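Demethylmenaquinone Methyltransferase (Thermus thermophilus, PDB 1J3L) belongs to the RraA-like family and assembles from three copies of a compact alpha/beta chain built round a mixed beta-sheet. Local coordinates at residues A71-W82 with V95-I106; E14-F22 with D146-P154. All coordinates share one frame; numbering follows the deposited sequence.

Contact 1: residues A71-W82 with V95-I106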
loop_
_atom_site.group_PDB
_atom_site.type_symbol
_atom_site.label_atom_id
_atom_site.label_comp_id
_atom_site.label_asym_id
_atom_site.label_seq_id
_atom_site.Cartn_x
_atom_site.Cartn_y
_atom_site.Cartn_z
ATOM N N ALA A 71 7.727 -16.256 -4.957
ATOM C CA ALA A 71 6.292 -16.376 -5.159
ATOM C C ALA A 71 5.805 -17.762 -4.763
ATOM O O ALA A 71 6.409 -18.773 -5.131
ATOM C CB ALA A 71 5.946 -16.100 -6.620
ATOM N N LEU A 72 4.713 -17.802 -4.004
ATOM C CA LEU A 72 4.142 -19.068 -3.575
ATOM C C LEU A 72 3.066 -19.503 -4.551
ATOM O O LEU A 72 2.621 -20.653 -4.534
ATOM C CB LEU A 72 3.559 -18.939 -2.169
ATOM C CG LEU A 72 4.626 -18.611 -1.129
ATOM C CD1 LEU A 72 4.022 -18.532 0.244
ATOM C CD2 LEU A 72 5.697 -19.681 -1.175
ATOM N N LEU A 73 2.654 -18.591 -5.422
ATOM C CA LEU A 73 1.628 -18.929 -6.394
ATOM C C LEU A 73 1.787 -18.084 -7.653
ATOM O O LEU A 73 2.001 -16.871 -7.586
ATOM C CB LEU A 73 0.249 -18.740 -5.757
ATOM C CG LEU A 73 -0.915 -19.515 -6.363
ATOM C CD1 LEU A 73 -1.993 -19.720 -5.320
ATOM C CD2 LEU A 73 -1.450 -18.769 -7.559
ATOM N N GLY A 74 1.722 -18.749 -8.802
ATOM C CA GLY A 74 1.851 -18.061 -10.067
ATOM C C GLY A 74 0.609 -18.244 -10.905
ATOM O O GLY A 74 -0.443 -18.658 -10.402
ATOM N N GLY A 75 0.719 -17.922 -12.189
ATOM C CA GLY A 75 -0.416 -18.068 -13.070
ATOM C C GLY A 75 -0.927 -19.496 -13.138
ATOM O O GLY A 75 -2.134 -19.721 -13.141
ATOM N N ASN A 76 -0.014 -20.461 -13.187
ATOM C CA ASN A 76 -0.392 -21.869 -13.274
ATOM C C ASN A 76 -1.206 -22.357 -12.083
ATOM O O ASN A 76 -2.260 -22.961 -12.259
ATOM C CB ASN A 76 0.850 -22.758 -13.428
ATOM C CG ASN A 76 1.604 -22.502 -14.725
ATOM O OD1 ASN A 76 1.002 -22.318 -15.783
ATOM N ND2 ASN A 76 2.930 -22.506 -14.649
ATOM N N LEU A 77 -0.710 -22.118 -10.876
ATOM C CA LEU A 77 -1.431 -22.556 -9.687
ATOM C C LEU A 77 -2.767 -21.841 -9.539
ATOM O O LEU A 77 -3.748 -22.431 -9.095
ATOM C CB LEU A 77 -0.579 -22.360 -8.431
ATOM C CG LEU A 77 0.604 -23.331 -8.317
ATOM C CD1 LEU A 77 1.311 -23.111 -6.993
ATOM C CD2 LEU A 77 0.114 -24.787 -8.409
ATOM N N ALA A 78 -2.818 -20.572 -9.922
ATOM C CA ALA A 78 -4.070 -19.838 -9.819
ATOM C C ALA A 78 -5.131 -20.542 -10.665
ATOM O O ALA A 78 -6.247 -20.799 -10.199
ATOM C CB ALA A 78 -3.883 -18.404 -10.295
ATOM N N ARG A 79 -4.773 -20.853 -11.908
ATOM C CA ARG A 79 -5.686 -21.525 -12.813
ATOM C C ARG A 79 -6.020 -22.913 -12.291
ATOM O O ARG A 79 -7.145 -23.349 -12.398
ATOM C CB ARG A 79 -5.070 -21.631 -14.212
ATOM C CG ARG A 79 -4.877 -20.288 -14.913
ATOM C CD ARG A 79 -4.354 -20.424 -16.368
ATOM N NE ARG A 79 -2.929 -20.767 -16.488
ATOM C CZ ARG A 79 -1.930 -19.888 -16.480
ATOM N NH1 ARG A 79 -2.202 -18.602 -16.363
ATOM N NH2 ARG A 79 -0.663 -20.295 -16.553
ATOM N N ARG A 80 -5.041 -23.607 -11.720
ATOM C CA ARG A 80 -5.300 -24.939 -11.194
ATOM C C ARG A 80 -6.318 -24.860 -10.046
ATOM O O ARG A 80 -7.297 -25.608 -10.025
ATOM C CB ARG A 80 -3.997 -25.597 -10.721
ATOM C CG ARG A 80 -4.088 -27.105 -10.651
ATOM C CD ARG A 80 -4.557 -27.702 -11.980
ATOM N NE ARG A 80 -5.031 -29.065 -11.773
ATOM C CZ ARG A 80 -6.007 -29.636 -12.469
ATOM N NH1 ARG A 80 -6.622 -28.966 -13.433
ATOM N NH2 ARG A 80 -6.391 -30.869 -12.178
ATOM N N ALA A 81 -6.093 -23.933 -9.115
ATOM C CA ALA A 81 -6.981 -23.743 -7.968
ATOM C C ALA A 81 -8.404 -23.522 -8.434
ATOM O O ALA A 81 -9.359 -24.050 -7.847
ATOM C CB ALA A 81 -6.517 -22.550 -7.129
ATOM N N TRP A 82 -8.540 -22.743 -9.500
ATOM C CA TRP A 82 -9.846 -22.454 -10.064
ATOM C C TRP A 82 -10.494 -23.689 -10.678
ATOM O O TRP A 82 -11.683 -23.931 -10.470
ATOM C CB TRP A 82 -9.734 -21.361 -11.119
ATOM C CG TRP A 82 -11.016 -21.078 -11.819
ATOM C CD1 TRP A 82 -12.187 -20.675 -11.250
ATOM C CD2 TRP A 82 -11.252 -21.138 -13.229
ATOM N NE1 TRP A 82 -13.136 -20.472 -12.216
ATOM C CE2 TRP A 82 -12.591 -20.746 -13.440
ATOM C CE3 TRP A 82 -10.459 -21.477 -14.335
ATOM C CZ2 TRP A 82 -13.160 -20.684 -14.712
ATOM C CZ3 TRP A 82 -11.025 -21.415 -15.607
ATOM C CH2 TRP A 82 -12.364 -21.019 -15.782
ATOM N N VAL A 95 3.216 -13.529 -4.456
ATOM C CA VAL A 95 2.745 -14.275 -5.622
ATOM C C VAL A 95 3.422 -13.672 -6.866
ATOM O O VAL A 95 4.212 -12.737 -6.731
ATOM C CB VAL A 95 1.191 -14.151 -5.773
ATOM C CG1 VAL A 95 0.488 -14.647 -4.502
ATOM C CG2 VAL A 95 0.797 -12.708 -6.072
ATOM N N ARG A 96 3.150 -14.216 -8.057
ATOM C CA ARG A 96 3.708 -13.655 -9.294
ATOM C C ARG A 96 2.789 -13.867 -10.511
ATOM O O ARG A 96 1.797 -14.584 -10.425
ATOM C CB ARG A 96 5.122 -14.198 -9.568
ATOM C CG ARG A 96 5.226 -15.639 -10.016
ATOM C CD ARG A 96 6.677 -15.993 -10.242
ATOM N NE ARG A 96 6.824 -17.236 -10.997
ATOM C CZ ARG A 96 7.911 -17.557 -11.686
ATOM N NH1 ARG A 96 8.952 -16.725 -11.714
ATOM N NH2 ARG A 96 7.945 -18.696 -12.365
ATOM N N ASP A 97 3.126 -13.242 -11.638
ATOM C CA ASP A 97 2.324 -13.300 -12.874
ATOM C C ASP A 97 1.031 -12.533 -12.640
ATOM O O ASP A 97 -0.039 -12.941 -13.082
ATOM C CB ASP A 97 1.951 -14.731 -13.287
ATOM C CG ASP A 97 3.152 -15.652 -13.398
ATOM O OD1 ASP A 97 4.283 -15.181 -13.642
ATOM O OD2 ASP A 97 2.943 -16.871 -13.253
ATOM N N THR A 98 1.135 -11.420 -11.937
ATOM C CA THR A 98 -0.028 -10.605 -11.644
ATOM C C THR A 98 -0.983 -10.424 -12.829
ATOM O O THR A 98 -2.195 -10.497 -12.651
ATOM C CB THR A 98 0.397 -9.231 -11.103
ATOM O OG1 THR A 98 1.441 -8.702 -11.917
ATOM C CG2 THR A 98 0.914 -9.357 -9.690
ATOM N N GLU A 99 -0.461 -10.190 -14.032
ATOM C CA GLU A 99 -1.349 -10.021 -15.179
ATOM C C GLU A 99 -2.213 -11.274 -15.375
ATOM O O GLU A 99 -3.391 -11.179 -15.704
ATOM C CB GLU A 99 -0.574 -9.731 -16.475
ATOM C CG GLU A 99 -1.506 -9.250 -17.613
ATOM C CD GLU A 99 -0.835 -9.156 -18.976
ATOM O OE1 GLU A 99 0.316 -8.669 -19.059
ATOM O OE2 GLU A 99 -1.477 -9.560 -19.973
ATOM N N GLU A 100 -1.630 -12.450 -15.169
ATOM C CA GLU A 100 -2.390 -13.691 -15.309
ATOM C C GLU A 100 -3.343 -13.957 -14.128
ATOM O O GLU A 100 -4.450 -14.463 -14.321
ATOM C CB GLU A 100 -1.438 -14.881 -15.485
ATOM C CG GLU A 100 -0.729 -14.928 -16.835
ATOM C CD GLU A 100 0.366 -15.984 -16.867
ATOM O OE1 GLU A 100 0.133 -17.096 -16.344
ATOM O OE2 GLU A 100 1.454 -15.708 -17.417
ATOM N N LEU A 101 -2.925 -13.611 -12.916
ATOM C CA LEU A 101 -3.763 -13.842 -11.746
ATOM C C LEU A 101 -5.090 -13.093 -11.855
ATOM O O LEU A 101 -6.148 -13.632 -11.510
ATOM C CB LEU A 101 -3.030 -13.409 -10.464
ATOM C CG LEU A 101 -1.690 -14.090 -10.136
ATOM C CD1 LEU A 101 -1.180 -13.555 -8.810
ATOM C CD2 LEU A 101 -1.838 -15.620 -10.064
ATOM N N ARG A 102 -5.015 -11.856 -12.350
ATOM C CA ARG A 102 -6.174 -10.976 -12.502
ATOM C C ARG A 102 -7.280 -11.566 -13.373
ATOM O O ARG A 102 -8.452 -11.238 -13.210
ATOM C CB ARG A 102 -5.734 -9.642 -13.107
ATOM C CG ARG A 102 -6.817 -8.587 -13.144
ATOM C CD ARG A 102 -6.999 -7.947 -11.766
ATOM N NE ARG A 102 -8.105 -6.996 -11.742
ATOM C CZ ARG A 102 -9.382 -7.337 -11.884
ATOM N NH1 ARG A 102 -9.715 -8.613 -12.056
ATOM N NH2 ARG A 102 -10.328 -6.405 -11.864
ATOM N N GLU A 103 -6.891 -12.438 -14.291
ATOM C CA GLU A 103 -7.822 -13.065 -15.218
ATOM C C GLU A 103 -8.494 -14.352 -14.743
ATOM O O GLU A 103 -9.331 -14.897 -15.456
ATOM C CB GLU A 103 -7.096 -13.322 -16.545
ATOM C CG GLU A 103 -6.829 -12.040 -17.303
ATOM C CD GLU A 103 -5.954 -12.237 -18.518
ATOM O OE1 GLU A 103 -6.210 -13.173 -19.305
ATOM O OE2 GLU A 103 -5.012 -11.438 -18.687
ATOM N N VAL A 104 -8.123 -14.836 -13.559
ATOM C CA VAL A 104 -8.704 -16.066 -13.015
ATOM C C VAL A 104 -9.844 -15.675 -12.081
ATOM O O VAL A 104 -9.651 -14.891 -11.150
ATOM C CB VAL A 104 -7.650 -16.886 -12.234
ATOM C CG1 VAL A 104 -8.244 -18.221 -11.785
ATOM C CG2 VAL A 104 -6.417 -17.107 -13.102
ATOM N N PRO A 105 -11.050 -16.215 -12.319
ATOM C CA PRO A 105 -12.211 -15.887 -11.480
ATOM C C PRO A 105 -12.265 -16.530 -10.104
ATOM O O PRO A 105 -13.176 -17.292 -9.802
ATOM C CB PRO A 105 -13.402 -16.270 -12.366
ATOM C CG PRO A 105 -12.874 -17.439 -13.148
ATOM C CD PRO A 105 -11.444 -17.036 -13.483
ATOM N N ILE A 106 -11.268 -16.212 -9.286
ATOM C CA ILE A 106 -11.171 -16.684 -7.912
ATOM C C ILE A 106 -10.572 -15.535 -7.119
ATOM O O ILE A 106 -10.004 -14.605 -7.693
ATOM C CB ILE A 106 -10.222 -17.900 -7.739
ATOM C CG1 ILE A 106 -8.799 -17.519 -8.160
ATOM C CG2 ILE A 106 -10.747 -19.088 -8.515
ATOM C CD1 ILE A 106 -7.780 -18.595 -7.878
HETATM O O HOH W 1 3.319 -19.632 -13.658
HETATM O O HOH W 2 -4.941 -16.735 -15.875
HETATM O O HOH W 3 1.930 -18.855 -15.616
#

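Contact 2: residues E14-F22 with D146-P154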
loop_
_atom_site.group_PDB
_atom_site.type_symbol
_atom_site.label_atom_id
_atom_site.label_comp_id
_atom_site.label_asym_id
_atom_site.label_seq_id
_atom_site.Cartn_x
_atom_site.Cartn_y
_atom_site.Cartn_z
ATOM N N GLU A 14 -17.183 -12.669 18.343
ATOM C CA GLU A 14 -16.155 -13.652 18.683
ATOM C C GLU A 14 -15.266 -13.936 17.474
ATOM O O GLU A 14 -14.195 -14.531 17.601
ATOM C CB GLU A 14 -16.786 -14.965 19.177
ATOM C CG GLU A 14 -17.372 -15.832 18.077
ATOM C CD GLU A 14 -18.820 -15.508 17.759
ATOM O OE1 GLU A 14 -19.198 -14.313 17.773
ATOM O OE2 GLU A 14 -19.578 -16.463 17.479
ATOM N N GLY A 15 -15.717 -13.507 16.302
ATOM C CA GLY A 15 -14.938 -13.724 15.103
ATOM C C GLY A 15 -13.632 -12.950 15.150
ATOM O O GLY A 15 -13.512 -11.957 15.866
ATOM N N GLU A 16 -12.645 -13.426 14.402
ATOM C CA GLU A 16 -11.345 -12.781 14.324
ATOM C C GLU A 16 -11.339 -12.023 13.008
ATOM O O GLU A 16 -11.969 -12.450 12.047
ATOM C CB GLU A 16 -10.235 -13.828 14.326
ATOM C CG GLU A 16 -9.926 -14.412 15.688
ATOM C CD GLU A 16 -9.087 -13.480 16.525
ATOM O OE1 GLU A 16 -9.556 -12.353 16.787
ATOM O OE2 GLU A 16 -7.961 -13.873 16.914
ATOM N N ALA A 17 -10.639 -10.897 12.965
ATOM C CA ALA A 17 -10.596 -10.094 11.752
ATOM C C ALA A 17 -9.194 -9.572 11.427
ATOM O O ALA A 17 -8.384 -9.301 12.319
ATOM C CB ALA A 17 -11.575 -8.919 11.873
ATOM N N LEU A 18 -8.919 -9.457 10.134
ATOM C CA LEU A 18 -7.648 -8.943 9.660
ATOM C C LEU A 18 -7.931 -7.737 8.772
ATOM O O LEU A 18 -8.894 -7.734 7.998
ATOM C CB LEU A 18 -6.893 -10.016 8.871
ATOM C CG LEU A 18 -6.210 -11.089 9.721
ATOM C CD1 LEU A 18 -5.611 -12.165 8.844
ATOM C CD2 LEU A 18 -5.137 -10.434 10.560
ATOM N N PRO A 19 -7.118 -6.677 8.900
ATOM C CA PRO A 19 -7.326 -5.486 8.073
ATOM C C PRO A 19 -6.988 -5.809 6.617
ATOM O O PRO A 19 -6.273 -6.774 6.337
ATOM C CB PRO A 19 -6.369 -4.463 8.690
ATOM C CG PRO A 19 -5.258 -5.334 9.229
ATOM C CD PRO A 19 -6.000 -6.485 9.842
HETATM N N MSE A 20 -7.517 -5.013 5.698
HETATM C CA MSE A 20 -7.256 -5.225 4.283
HETATM C C MSE A 20 -5.885 -4.664 3.920
HETATM O O MSE A 20 -5.781 -3.625 3.279
HETATM C CB MSE A 20 -8.353 -4.563 3.433
HETATM C CG MSE A 20 -8.218 -4.822 1.931
HETATM SE SE MSE A 20 -7.496 -6.574 1.540
HETATM C CE MSE A 20 -8.929 -7.651 2.228
ATOM N N VAL A 21 -4.837 -5.364 4.349
ATOM C CA VAL A 21 -3.459 -4.965 4.084
ATOM C C VAL A 21 -2.846 -5.893 3.025
ATOM O O VAL A 21 -1.629 -5.967 2.860
ATOM C CB VAL A 21 -2.618 -5.010 5.375
ATOM C CG1 VAL A 21 -3.194 -4.036 6.389
ATOM C CG2 VAL A 21 -2.607 -6.421 5.954
ATOM N N PHE A 22 -3.715 -6.611 2.323
ATOM C CA PHE A 22 -3.301 -7.508 1.255
ATOM C C PHE A 22 -3.715 -6.878 -0.076
ATOM O O PHE A 22 -4.704 -6.163 -0.142
ATOM C CB PHE A 22 -3.989 -8.871 1.382
ATOM C CG PHE A 22 -3.582 -9.656 2.589
ATOM C CD1 PHE A 22 -4.135 -9.383 3.836
ATOM C CD2 PHE A 22 -2.663 -10.701 2.476
ATOM C CE1 PHE A 22 -3.783 -10.145 4.959
ATOM C CE2 PHE A 22 -2.301 -11.467 3.593
ATOM C CZ PHE A 22 -2.865 -11.189 4.835
ATOM N N ASP A 146 -13.428 -9.359 1.569
ATOM C CA ASP A 146 -13.924 -8.280 0.726
ATOM C C ASP A 146 -13.060 -7.031 0.921
ATOM O O ASP A 146 -12.037 -7.087 1.599
ATOM C CB ASP A 146 -15.403 -7.979 1.030
ATOM C CG ASP A 146 -15.633 -7.525 2.458
ATOM O OD1 ASP A 146 -14.841 -6.699 2.956
ATOM O OD2 ASP A 146 -16.620 -7.980 3.077
ATOM N N GLU A 147 -13.479 -5.915 0.328
ATOM C CA GLU A 147 -12.747 -4.654 0.417
ATOM C C GLU A 147 -12.474 -4.129 1.828
ATOM O O GLU A 147 -11.587 -3.300 2.011
ATOM C CB GLU A 147 -13.473 -3.561 -0.368
ATOM C CG GLU A 147 -14.813 -3.146 0.220
ATOM C CD GLU A 147 -15.984 -3.974 -0.299
ATOM O OE1 GLU A 147 -15.763 -4.919 -1.089
ATOM O OE2 GLU A 147 -17.135 -3.668 0.084
ATOM N N ASP A 148 -13.228 -4.590 2.821
ATOM C CA ASP A 148 -13.011 -4.120 4.182
ATOM C C ASP A 148 -12.121 -5.055 4.980
ATOM O O ASP A 148 -11.863 -4.810 6.159
ATOM C CB ASP A 148 -14.341 -3.936 4.928
ATOM C CG ASP A 148 -15.228 -2.873 4.299
ATOM O OD1 ASP A 148 -14.757 -1.731 4.116
ATOM O OD2 ASP A 148 -16.401 -3.185 3.996
ATOM N N GLY A 149 -11.660 -6.132 4.354
ATOM C CA GLY A 149 -10.797 -7.054 5.067
ATOM C C GLY A 149 -11.237 -8.507 5.105
ATOM O O GLY A 149 -12.028 -8.957 4.278
ATOM N N LEU A 150 -10.715 -9.240 6.084
ATOM C CA LEU A 150 -11.008 -10.662 6.234
ATOM C C LEU A 150 -11.646 -10.989 7.574
ATOM O O LEU A 150 -11.145 -10.583 8.622
ATOM C CB LEU A 150 -9.721 -11.478 6.119
ATOM C CG LEU A 150 -8.719 -11.130 5.018
ATOM C CD1 LEU A 150 -7.501 -12.033 5.139
ATOM C CD2 LEU A 150 -9.364 -11.300 3.674
ATOM N N LEU A 151 -12.747 -11.733 7.534
ATOM C CA LEU A 151 -13.431 -12.142 8.752
ATOM C C LEU A 151 -13.338 -13.663 8.890
ATOM O O LEU A 151 -13.665 -14.404 7.962
ATOM C CB LEU A 151 -14.901 -11.719 8.720
ATOM C CG LEU A 151 -15.692 -11.988 10.011
ATOM C CD1 LEU A 151 -15.145 -11.129 11.141
ATOM C CD2 LEU A 151 -17.163 -11.686 9.796
ATOM N N LEU A 152 -12.881 -14.116 10.051
ATOM C CA LEU A 152 -12.742 -15.540 10.335
ATOM C C LEU A 152 -13.738 -15.953 11.416
ATOM O O LEU A 152 -13.646 -15.491 12.551
ATOM C CB LEU A 152 -11.327 -15.844 10.826
ATOM C CG LEU A 152 -10.148 -15.646 9.874
ATOM C CD1 LEU A 152 -8.862 -15.902 10.644
ATOM C CD2 LEU A 152 -10.263 -16.601 8.690
ATOM N N LEU A 153 -14.677 -16.826 11.060
ATOM C CA LEU A 153 -15.697 -17.307 11.989
ATOM C C LEU A 153 -15.441 -18.773 12.325
ATOM O O LEU A 153 -15.037 -19.549 11.458
ATOM C CB LEU A 153 -17.084 -17.146 11.359
ATOM C CG LEU A 153 -17.448 -15.712 10.959
ATOM C CD1 LEU A 153 -18.707 -15.681 10.120
ATOM C CD2 LEU A 153 -17.618 -14.887 12.208
ATOM N N PRO A 154 -15.673 -19.176 13.590
ATOM C CA PRO A 154 -15.456 -20.566 14.024
ATOM C C PRO A 154 -16.170 -21.565 13.114
ATOM O O PRO A 154 -15.799 -22.734 13.041
ATOM C CB PRO A 154 -16.007 -20.571 15.446
ATOM C CG PRO A 154 -15.761 -19.156 15.905
ATOM C CD PRO A 154 -16.197 -18.361 14.700
#

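Contact 1: residues A71-W82 with V95-I106
L73 O accepts the backbone N-H of R96 at 2.9 Å, and from this joint the start of helix 75-83 runs beside 98-101 and the L101-V104 turn, with a CA separation of 5.3 Å at G75-E100. At the helix start, G75 N makes an almost straight bond (2.7 Å, 173°) to D97 OD2, using the lone pair that faces away from the other carboxylate oxygen. G75 has no side chain, which allows E100 to lie close over it. R79 grips the same glutamate in a salt bridge: NH1 meets E100 OE1 at 2.8 Å in the guanidinium plane, though 29° out of the carboxylate plane, while NH2 adds a weak bond. The bend about CG-CD (chi3 -75°) folds the arginine back toward the start of its helix, so that the guanidinium lies with one face against G75 O. A water bonded to R79 NH2, D97 OD2 and E100 OE1 bridges the arginine and both acids. Beneath these charges the contact is apolar. L101 CD2 presses tightly on A78 CB at 3.5 Å, and V104 CG1 lies 3.5 Å from W82 CB. P105 CD makes a CH-pi contact over the face of the five-membered ring of W82, 4.0 Å from its centroid, while I106 CG2 meets W82 CD1 obliquely. A78 and L101 both rest on L108 of strand 107-110, and helix 75-83 links the adjacent parallel strands 58-63 and 88-92 as a beta-alpha-beta crossover, with 95-106 leading into the next strand.

Contact 2: residues E14-F22 with D146-P154
An antiparallel beta pair joins strand 16-18 to strand 149-153, their axes 4.7 Å apart with N-to-C directions at 162°. The register rests on two hydrogen-bonded pairs flanking the non-hydrogen-bonded pair A17-L151. E16 N reaches L152 O at 2.9 Å and L152 N returns to E16 O; L18 N meets L150 O at 2.9 Å, and L150 N bonds L18 O almost straight (174°). The CA of A17 also approaches L150 O at 3.2 Å as a CA-H...O contact. Side chains alternate accordingly: L18 and L150 share one face, where L18 CD1 meets L150 CD1 at 4.2 Å. E16 and L152 touch on that face through their CB atoms. On the face of A17 and L151, L151 CD1 reaches across to the partner strand, 3.6 Å from E16 O and beside A17 CB. Past the strand, M20, modelled as selenomethionine, sends CG away from its backbone N (chi1 -176°) and then curls, so that CE lies 3.2 Å from D146 O and also packs on L150 CD2. It thus covers the type I turn D146-G149, inside which D146 OD1 accepts D148 N as an Asx turn. L150 CD1 also meets the F22 ring obliquely. L18 and L152 pack on V135 of strand 135-137, while M20, F22 and L150 share L109 of strand 107-110. L151 faces helix 5-11 through T5 and L8, and strand 142-146 pairs with the remaining edge of 149-153.

From the N terminus, helix 5-11 leads into 14-22, which waits until 146-154, near the end of the chain, for its partner; contact 2 therefore closes a loop of 123 residues. Contact 1 lies wholly within that span and closes a much shorter one, of 12 residues that include strand 88-92. The two do not cross. Their centres are 22 Å apart, on opposite sides of the chain's centre, and their nearest atoms about 9 Å, without touching. Strand 107-110 receives side chains from both, on L108 and L109. Between subunits they do meet: T98 N of one chain bonds D148 OD1 of a neighbouring subunit.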